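Local coordinates for protein BugD (Bordetella pertussis Tohama I, PDB 2F5X) that serves as a periplasmic solute-binding receptor that holds aspartic acid in its ligand pocket and probably delivers it for uptake, at residues D110-P122 with K184-T196. Residues are numbered along the deposited sequence; the frame is centred on the assembly and turned at random.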
ATOM      1  N   ASP A 110      -8.222  -2.103  -3.649  1.00  9.24           N
ATOM      2  CA  ASP A 110      -7.486  -1.039  -4.328  1.00 10.03           C
ATOM      3  C   ASP A 110      -7.709   0.248  -3.516  1.00  9.61           C
ATOM      4  O   ASP A 110      -8.849   0.688  -3.341  1.00  9.76           O
ATOM      5  CB  ASP A 110      -8.000  -0.914  -5.770  1.00 10.44           C
ATOM      6  CG  ASP A 110      -7.211   0.073  -6.605  1.00 12.66           C
ATOM      7  OD1 ASP A 110      -6.173   0.600  -6.153  1.00 12.60           O
ATOM      8  OD2 ASP A 110      -7.584   0.382  -7.757  1.00 17.36           O
ATOM      9  N   VAL A 111      -6.622   0.827  -3.005  1.00  9.04           N
ATOM     10  CA  VAL A 111      -6.696   1.935  -2.040  1.00  8.83           C
ATOM     11  C   VAL A 111      -6.097   3.205  -2.625  1.00  9.03           C
ATOM     12  O   VAL A 111      -4.952   3.193  -3.070  1.00  9.43           O
ATOM     13  CB  VAL A 111      -5.965   1.568  -0.717  1.00  8.58           C
ATOM     14  CG1 VAL A 111      -6.200   2.622   0.387  1.00  8.30           C
ATOM     15  CG2 VAL A 111      -6.419   0.180  -0.229  1.00  8.62           C
ATOM     16  N   PRO A 112      -6.842   4.311  -2.591  1.00  8.93           N
ATOM     17  CA  PRO A 112      -6.313   5.586  -3.083  1.00  9.15           C
ATOM     18  C   PRO A 112      -5.423   6.246  -2.039  1.00  9.16           C
ATOM     19  O   PRO A 112      -5.416   5.838  -0.870  1.00  8.90           O
ATOM     20  CB  PRO A 112      -7.578   6.415  -3.336  1.00 10.07           C
ATOM     21  CG  PRO A 112      -8.575   5.899  -2.312  1.00 10.14           C
ATOM     22  CD  PRO A 112      -8.232   4.438  -2.105  1.00  9.12           C
HETATM   23  N   MSE A 113      -4.662   7.244  -2.464  1.00  8.81           N
HETATM   24  CA  MSE A 113      -3.785   7.959  -1.544  1.00  9.08           C
HETATM   25  C   MSE A 113      -4.154   9.440  -1.389  1.00  8.72           C
HETATM   26  O   MSE A 113      -4.824  10.027  -2.255  1.00  8.86           O
HETATM   27  CB  MSE A 113      -2.327   7.759  -1.954  1.00  8.30           C
HETATM   28  CG  MSE A 113      -1.953   6.269  -2.032  1.00 10.39           C
HETATM   29 SE   MSE A 113      -0.128   6.034  -2.532  1.00 13.62          SE
HETATM   30  CE  MSE A 113       0.657   6.483  -0.765  1.00 10.57           C
ATOM     31  N   THR A 114      -3.735  10.013  -0.262  1.00  8.67           N
ATOM     32  CA  THR A 114      -3.925  11.423   0.047  1.00  8.87           C
ATOM     33  C   THR A 114      -2.585  12.078   0.322  1.00  9.09           C
ATOM     34  O   THR A 114      -1.759  11.515   1.051  1.00  8.92           O
ATOM     35  CB  THR A 114      -4.788  11.595   1.324  1.00  8.56           C
ATOM     36  OG1 THR A 114      -4.237  10.791   2.385  1.00  9.03           O
ATOM     37  CG2 THR A 114      -6.203  11.049   1.100  1.00  8.58           C
ATOM     38  N   ILE A 115      -2.383  13.267  -0.247  1.00  9.14           N
ATOM     39  CA  ILE A 115      -1.229  14.108   0.081  1.00  9.75           C
ATOM     40  C   ILE A 115      -1.605  14.908   1.321  1.00  9.07           C
ATOM     41  O   ILE A 115      -2.559  15.682   1.288  1.00  8.74           O
ATOM     42  CB  ILE A 115      -0.888  15.073  -1.088  1.00 10.04           C
ATOM     43  CG1 ILE A 115      -0.643  14.310  -2.399  1.00 13.84           C
ATOM     44  CG2 ILE A 115       0.305  16.013  -0.713  1.00 11.00           C
ATOM     45  CD1 ILE A 115       0.706  13.753  -2.548  1.00 19.22           C
ATOM     46  N   ILE A 116      -0.868  14.696   2.410  1.00  8.17           N
ATOM     47  CA  ILE A 116      -1.167  15.342   3.684  1.00  8.50           C
ATOM     48  C   ILE A 116       0.080  15.994   4.274  1.00  8.22           C
ATOM     49  O   ILE A 116       1.210  15.703   3.865  1.00  7.75           O
ATOM     50  CB  ILE A 116      -1.768  14.331   4.718  1.00  7.89           C
ATOM     51  CG1 ILE A 116      -0.779  13.188   5.030  1.00  8.37           C
ATOM     52  CG2 ILE A 116      -3.140  13.809   4.267  1.00  9.15           C
ATOM     53  CD1 ILE A 116      -1.224  12.322   6.224  1.00  8.67           C
ATOM     54  N   ALA A 117      -0.127  16.863   5.258  1.00  8.56           N
ATOM     55  CA  ALA A 117       0.984  17.471   5.976  1.00  8.58           C
ATOM     56  C   ALA A 117       0.638  17.634   7.449  1.00  9.31           C
ATOM     57  O   ALA A 117      -0.526  17.480   7.842  1.00  9.29           O
ATOM     58  CB  ALA A 117       1.344  18.819   5.357  1.00  8.75           C
ATOM     59  N   ARG A 118       1.650  17.948   8.256  1.00  9.46           N
ATOM     60  CA  ARG A 118       1.433  18.222   9.672  1.00 10.37           C
ATOM     61  C   ARG A 118       0.365  19.309   9.828  1.00 10.94           C
ATOM     62  O   ARG A 118       0.193  20.156   8.942  1.00 11.06           O
ATOM     63  CB  ARG A 118       2.746  18.619  10.367  1.00 10.52           C
ATOM     64  CG  ARG A 118       3.550  19.729   9.692  1.00 11.70           C
ATOM     65  CD  ARG A 118       4.806  20.095  10.493  1.00 15.07           C
ATOM     66  NE  ARG A 118       5.721  20.987   9.792  1.00 19.11           N
ATOM     67  CZ  ARG A 118       5.667  22.315   9.834  1.00 20.31           C
ATOM     68  NH1 ARG A 118       4.707  22.928  10.528  1.00 20.44           N
ATOM     69  NH2 ARG A 118       6.576  23.035   9.175  1.00 19.78           N
ATOM     70  N   GLY A 119      -0.373  19.244  10.935  1.00 11.46           N
ATOM     71  CA  GLY A 119      -1.557  20.064  11.143  1.00 12.10           C
ATOM     72  C   GLY A 119      -1.347  21.566  11.070  1.00 12.51           C
ATOM     73  O   GLY A 119      -2.303  22.306  10.851  1.00 13.23           O
ATOM     74  N   ASP A 120      -0.111  22.014  11.262  1.00 12.55           N
ATOM     75  CA  ASP A 120       0.214  23.437  11.213  1.00 13.27           C
ATOM     76  C   ASP A 120       1.080  23.835  10.018  1.00 12.60           C
ATOM     77  O   ASP A 120       1.670  24.924  10.007  1.00 13.78           O
ATOM     78  CB  ASP A 120       0.894  23.873  12.512  1.00 13.64           C
ATOM     79  CG  ASP A 120       2.223  23.186  12.735  1.00 15.24           C
ATOM     80  OD1 ASP A 120       2.496  22.137  12.092  1.00 16.87           O
ATOM     81  OD2 ASP A 120       3.065  23.627  13.547  1.00 18.72           O
ATOM     82  N   PHE A 121       1.162  22.963   9.014  1.00 12.23           N
ATOM     83  CA  PHE A 121       1.896  23.288   7.786  1.00 11.67           C
ATOM     84  C   PHE A 121       1.245  24.507   7.123  1.00 11.37           C
ATOM     85  O   PHE A 121       0.028  24.529   6.960  1.00 11.39           O
ATOM     86  CB  PHE A 121       1.866  22.086   6.843  1.00 11.26           C
ATOM     87  CG  PHE A 121       3.048  21.999   5.912  1.00 11.82           C
ATOM     88  CD1 PHE A 121       4.355  22.092   6.398  1.00 12.86           C
ATOM     89  CD2 PHE A 121       2.851  21.805   4.548  1.00 11.84           C
ATOM     90  CE1 PHE A 121       5.449  22.001   5.536  1.00 12.85           C
ATOM     91  CE2 PHE A 121       3.938  21.706   3.669  1.00 12.22           C
ATOM     92  CZ  PHE A 121       5.245  21.804   4.169  1.00 12.05           C
ATOM     93  N   PRO A 122       2.019  25.540   6.784  1.00 11.38           N
ATOM     94  CA  PRO A 122       1.414  26.791   6.285  1.00 11.20           C
ATOM     95  C   PRO A 122       0.407  26.715   5.111  1.00 11.03           C
ATOM     96  O   PRO A 122      -0.655  27.327   5.283  1.00 11.29           O
ATOM     97  CB  PRO A 122       2.623  27.677   5.957  1.00 11.39           C
ATOM     98  CG  PRO A 122       3.674  27.194   6.910  1.00 11.57           C
ATOM     99  CD  PRO A 122       3.486  25.659   6.923  1.00 11.31           C
ATOM    100  N   LYS A 184       4.588  16.548  14.597  1.00 15.67           N
ATOM    101  CA  LYS A 184       5.262  17.653  13.898  1.00 16.22           C
ATOM    102  C   LYS A 184       6.773  17.437  13.741  1.00 16.14           C
ATOM    103  O   LYS A 184       7.533  18.401  13.626  1.00 17.03           O
ATOM    104  CB  LYS A 184       4.921  19.017  14.557  1.00 16.65           C
ATOM    105  CG  LYS A 184       3.417  19.278  14.561  1.00 17.93           C
ATOM    106  CD  LYS A 184       2.984  20.454  15.408  1.00 21.99           C
ATOM    107  CE  LYS A 184       1.476  20.635  15.269  1.00 22.98           C
ATOM    108  NZ  LYS A 184       0.989  21.887  15.917  1.00 26.40           N
ATOM    109  N   GLN A 185       7.192  16.171  13.707  1.00 16.00           N
ATOM    110  CA  GLN A 185       8.600  15.797  13.540  1.00 16.23           C
ATOM    111  C   GLN A 185       9.005  15.607  12.082  1.00 15.43           C
ATOM    112  O   GLN A 185      10.203  15.562  11.767  1.00 16.27           O
ATOM    113  CB  GLN A 185       8.923  14.517  14.330  1.00 17.24           C
ATOM    114  CG  GLN A 185       8.769  14.664  15.834  1.00 21.36           C
ATOM    115  CD  GLN A 185      10.036  15.162  16.495  1.00 26.58           C
ATOM    116  OE1 GLN A 185      10.454  16.294  16.268  1.00 29.58           O
ATOM    117  NE2 GLN A 185      10.656  14.314  17.311  1.00 29.55           N
ATOM    118  N   VAL A 186       8.005  15.483  11.205  1.00 12.99           N
ATOM    119  CA  VAL A 186       8.207  15.387   9.762  1.00 11.81           C
ATOM    120  C   VAL A 186       7.057  16.186   9.127  1.00 10.96           C
ATOM    121  O   VAL A 186       6.013  16.371   9.769  1.00 11.29           O
ATOM    122  CB  VAL A 186       8.277  13.892   9.296  1.00 11.66           C
ATOM    123  CG1 VAL A 186       6.909  13.196   9.443  1.00 10.66           C
ATOM    124  CG2 VAL A 186       8.796  13.780   7.865  1.00 12.93           C
ATOM    125  N   ASP A 187       7.237  16.683   7.902  1.00  9.44           N
ATOM    126  CA  ASP A 187       6.324  17.710   7.383  1.00  9.60           C
ATOM    127  C   ASP A 187       5.225  17.219   6.463  1.00  9.04           C
ATOM    128  O   ASP A 187       4.079  17.628   6.602  1.00  9.02           O
ATOM    129  CB  ASP A 187       7.091  18.816   6.657  1.00  9.50           C
ATOM    130  CG  ASP A 187       8.115  19.491   7.531  1.00 10.38           C
ATOM    131  OD1 ASP A 187       7.901  19.629   8.751  1.00 14.22           O
ATOM    132  OD2 ASP A 187       9.178  19.927   7.072  1.00 12.49           O
ATOM    133  N   LEU A 188       5.585  16.354   5.523  1.00  8.75           N
ATOM    134  CA  LEU A 188       4.745  16.065   4.359  1.00  9.01           C
ATOM    135  C   LEU A 188       4.751  14.568   4.084  1.00  9.23           C
ATOM    136  O   LEU A 188       5.774  13.918   4.278  1.00  9.12           O
ATOM    137  CB  LEU A 188       5.359  16.814   3.165  1.00  9.38           C
ATOM    138  CG  LEU A 188       4.716  16.753   1.786  1.00 10.11           C
ATOM    139  CD1 LEU A 188       3.360  17.480   1.806  1.00 12.21           C
ATOM    140  CD2 LEU A 188       5.669  17.375   0.770  1.00 12.56           C
HETATM  141  N   MSE A 189       3.614  14.014   3.653  1.00  9.06           N
HETATM  142  CA  MSE A 189       3.552  12.588   3.327  1.00  9.47           C
HETATM  143  C   MSE A 189       2.439  12.293   2.338  1.00  9.38           C
HETATM  144  O   MSE A 189       1.401  12.939   2.359  1.00  9.33           O
HETATM  145  CB  MSE A 189       3.280  11.792   4.614  1.00  9.95           C
HETATM  146  CG  MSE A 189       3.203  10.296   4.439  1.00 11.75           C
HETATM  147 SE   MSE A 189       3.357   9.402   6.159  1.00 14.70          SE
HETATM  148  CE  MSE A 189       1.593   9.703   6.962  1.00 13.69           C
ATOM    149  N   CYS A 190       2.658  11.299   1.484  1.00  9.28           N
ATOM    150  CA  CYS A 190       1.566  10.700   0.720  1.00  9.70           C
ATOM    151  C   CYS A 190       1.280   9.351   1.322  1.00  9.08           C
ATOM    152  O   CYS A 190       2.194   8.546   1.485  1.00  9.45           O
ATOM    153  CB  CYS A 190       1.972  10.515  -0.737  1.00 10.68           C
ATOM    154  SG  CYS A 190       0.621  10.077  -1.872  1.00 15.41           S
ATOM    155  N   ASP A 191       0.021   9.091   1.658  1.00  8.41           N
ATOM    156  CA  ASP A 191      -0.317   7.872   2.417  1.00  8.10           C
ATOM    157  C   ASP A 191      -1.729   7.410   2.025  1.00  8.38           C
ATOM    158  O   ASP A 191      -2.511   8.184   1.453  1.00  8.68           O
ATOM    159  CB  ASP A 191      -0.139   8.175   3.915  1.00  8.24           C
ATOM    160  CG  ASP A 191      -0.327   6.964   4.833  1.00  7.93           C
ATOM    161  OD1 ASP A 191      -0.282   5.779   4.413  1.00  7.81           O
ATOM    162  OD2 ASP A 191      -0.484   7.146   6.056  1.00  9.38           O
ATOM    163  N   GLN A 192      -2.033   6.143   2.281  1.00  8.36           N
ATOM    164  CA  GLN A 192      -3.303   5.544   1.859  1.00  7.69           C
ATOM    165  C   GLN A 192      -4.454   5.954   2.755  1.00  8.14           C
ATOM    166  O   GLN A 192      -4.248   6.165   3.951  1.00  8.44           O
ATOM    167  CB  GLN A 192      -3.182   4.032   1.854  1.00  7.69           C
ATOM    168  CG  GLN A 192      -2.187   3.514   0.816  1.00  7.65           C
ATOM    169  CD  GLN A 192      -1.709   2.135   1.187  1.00  8.12           C
ATOM    170  OE1 GLN A 192      -0.581   1.962   1.666  1.00 11.76           O
ATOM    171  NE2 GLN A 192      -2.563   1.159   1.004  1.00  8.26           N
ATOM    172  N   THR A 193      -5.656   6.061   2.179  1.00  8.33           N
ATOM    173  CA  THR A 193      -6.850   6.441   2.948  1.00  8.83           C
ATOM    174  C   THR A 193      -7.197   5.474   4.087  1.00  8.94           C
ATOM    175  O   THR A 193      -7.853   5.863   5.047  1.00  9.15           O
ATOM    176  CB  THR A 193      -8.081   6.651   2.033  1.00  8.99           C
ATOM    177  OG1 THR A 193      -8.341   5.457   1.277  1.00 10.06           O
ATOM    178  CG2 THR A 193      -7.793   7.730   0.985  1.00  9.85           C
ATOM    179  N   THR A 194      -6.748   4.226   3.993  1.00  8.69           N
ATOM    180  CA  THR A 194      -6.939   3.264   5.088  1.00  8.66           C
ATOM    181  C   THR A 194      -6.116   3.646   6.316  1.00  9.18           C
ATOM    182  O   THR A 194      -6.328   3.092   7.405  1.00  9.95           O
ATOM    183  CB  THR A 194      -6.524   1.860   4.641  1.00  8.28           C
ATOM    184  OG1 THR A 194      -5.324   1.974   3.869  1.00  8.06           O
ATOM    185  CG2 THR A 194      -7.564   1.259   3.687  1.00  8.72           C
ATOM    186  N   ASN A 195      -5.168   4.571   6.142  1.00  9.25           N
ATOM    187  CA  ASN A 195      -4.425   5.129   7.276  1.00  9.87           C
ATOM    188  C   ASN A 195      -4.721   6.602   7.580  1.00 10.10           C
ATOM    189  O   ASN A 195      -4.573   7.050   8.736  1.00 11.09           O
ATOM    190  CB  ASN A 195      -2.912   4.926   7.094  1.00  9.10           C
ATOM    191  CG  ASN A 195      -2.140   5.077   8.398  1.00 10.49           C
ATOM    192  OD1 ASN A 195      -2.494   4.471   9.417  1.00 12.86           O
ATOM    193  ND2 ASN A 195      -1.083   5.886   8.374  1.00 10.67           N
ATOM    194  N   THR A 196      -5.139   7.358   6.567  1.00  9.80           N
ATOM    195  CA  THR A 196      -5.237   8.813   6.724  1.00  9.57           C
ATOM    196  C   THR A 196      -6.645   9.330   6.985  1.00  9.65           C
ATOM    197  O   THR A 196      -6.794  10.451   7.465  1.00  9.74           O
ATOM    198  CB  THR A 196      -4.696   9.562   5.498  1.00  9.42           C
ATOM    199  OG1 THR A 196      -5.498   9.241   4.355  1.00  8.33           O
ATOM    200  CG2 THR A 196      -3.288   9.125   5.147  1.00  9.72           C
TER
HETATM  201  O   HOH W   1       8.754  22.731   7.306  1.00 28.30           O
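The Arg-118 guanidinium meets Asp-187 at its edge: NE reaches OD1 at 2.8 Å, in the guanidinium plane but from above the carboxylate plane. At another edge, beside CD, NH1 forms a salt bridge with Asp-120 OD1, likewise met from above its plane; a water links NH2 to Asp-187 OD2, weakly on the carboxylate side. Phe-121 CD1 lies 3.6 Å above one guanidinium face, offset toward the rim, while CE1 packs on Asp-187 CB at 3.8 Å and Asp-187 O lies over one face of the ring. With three edge partners and the Phe-121 ring edge over one face, the group is held against rotation. CG of Arg-118 sits between backbone N and carbonyl carbon (chi1 51°), and the chain then extends past the Asp-187 backbone. Lys-184 NZ joins this network through a long 3.6 Å salt bridge to Asp-120 OD2.

Strands 102-117 and 188-192 run antiparallel; Ile-116 and Met-189 bond N to O both ways, and Ile-116 CD1 lies beside Met-189 CE on the face covered by helix 174-182. On the other face Ile-115 CD1 touches Cys-190 SG at 3.7 Å, itself disulfide-bonded to Cys-154. Thr-114 and Thr-196 pass in opposite directions, their OG1 atoms hydrogen-bonded at 2.8 Å. Val-111 CG1 packs on Gln-192 CB at 3.6 Å; Gln-192 turns OE1 to the amino group of the bound aspartic acid. Strand 188-192, between strands 102-117 and 141-144, ends at this pocket-lining N-cap residue before helix 193-201, as in the two-lobed periplasmic binding protein fold.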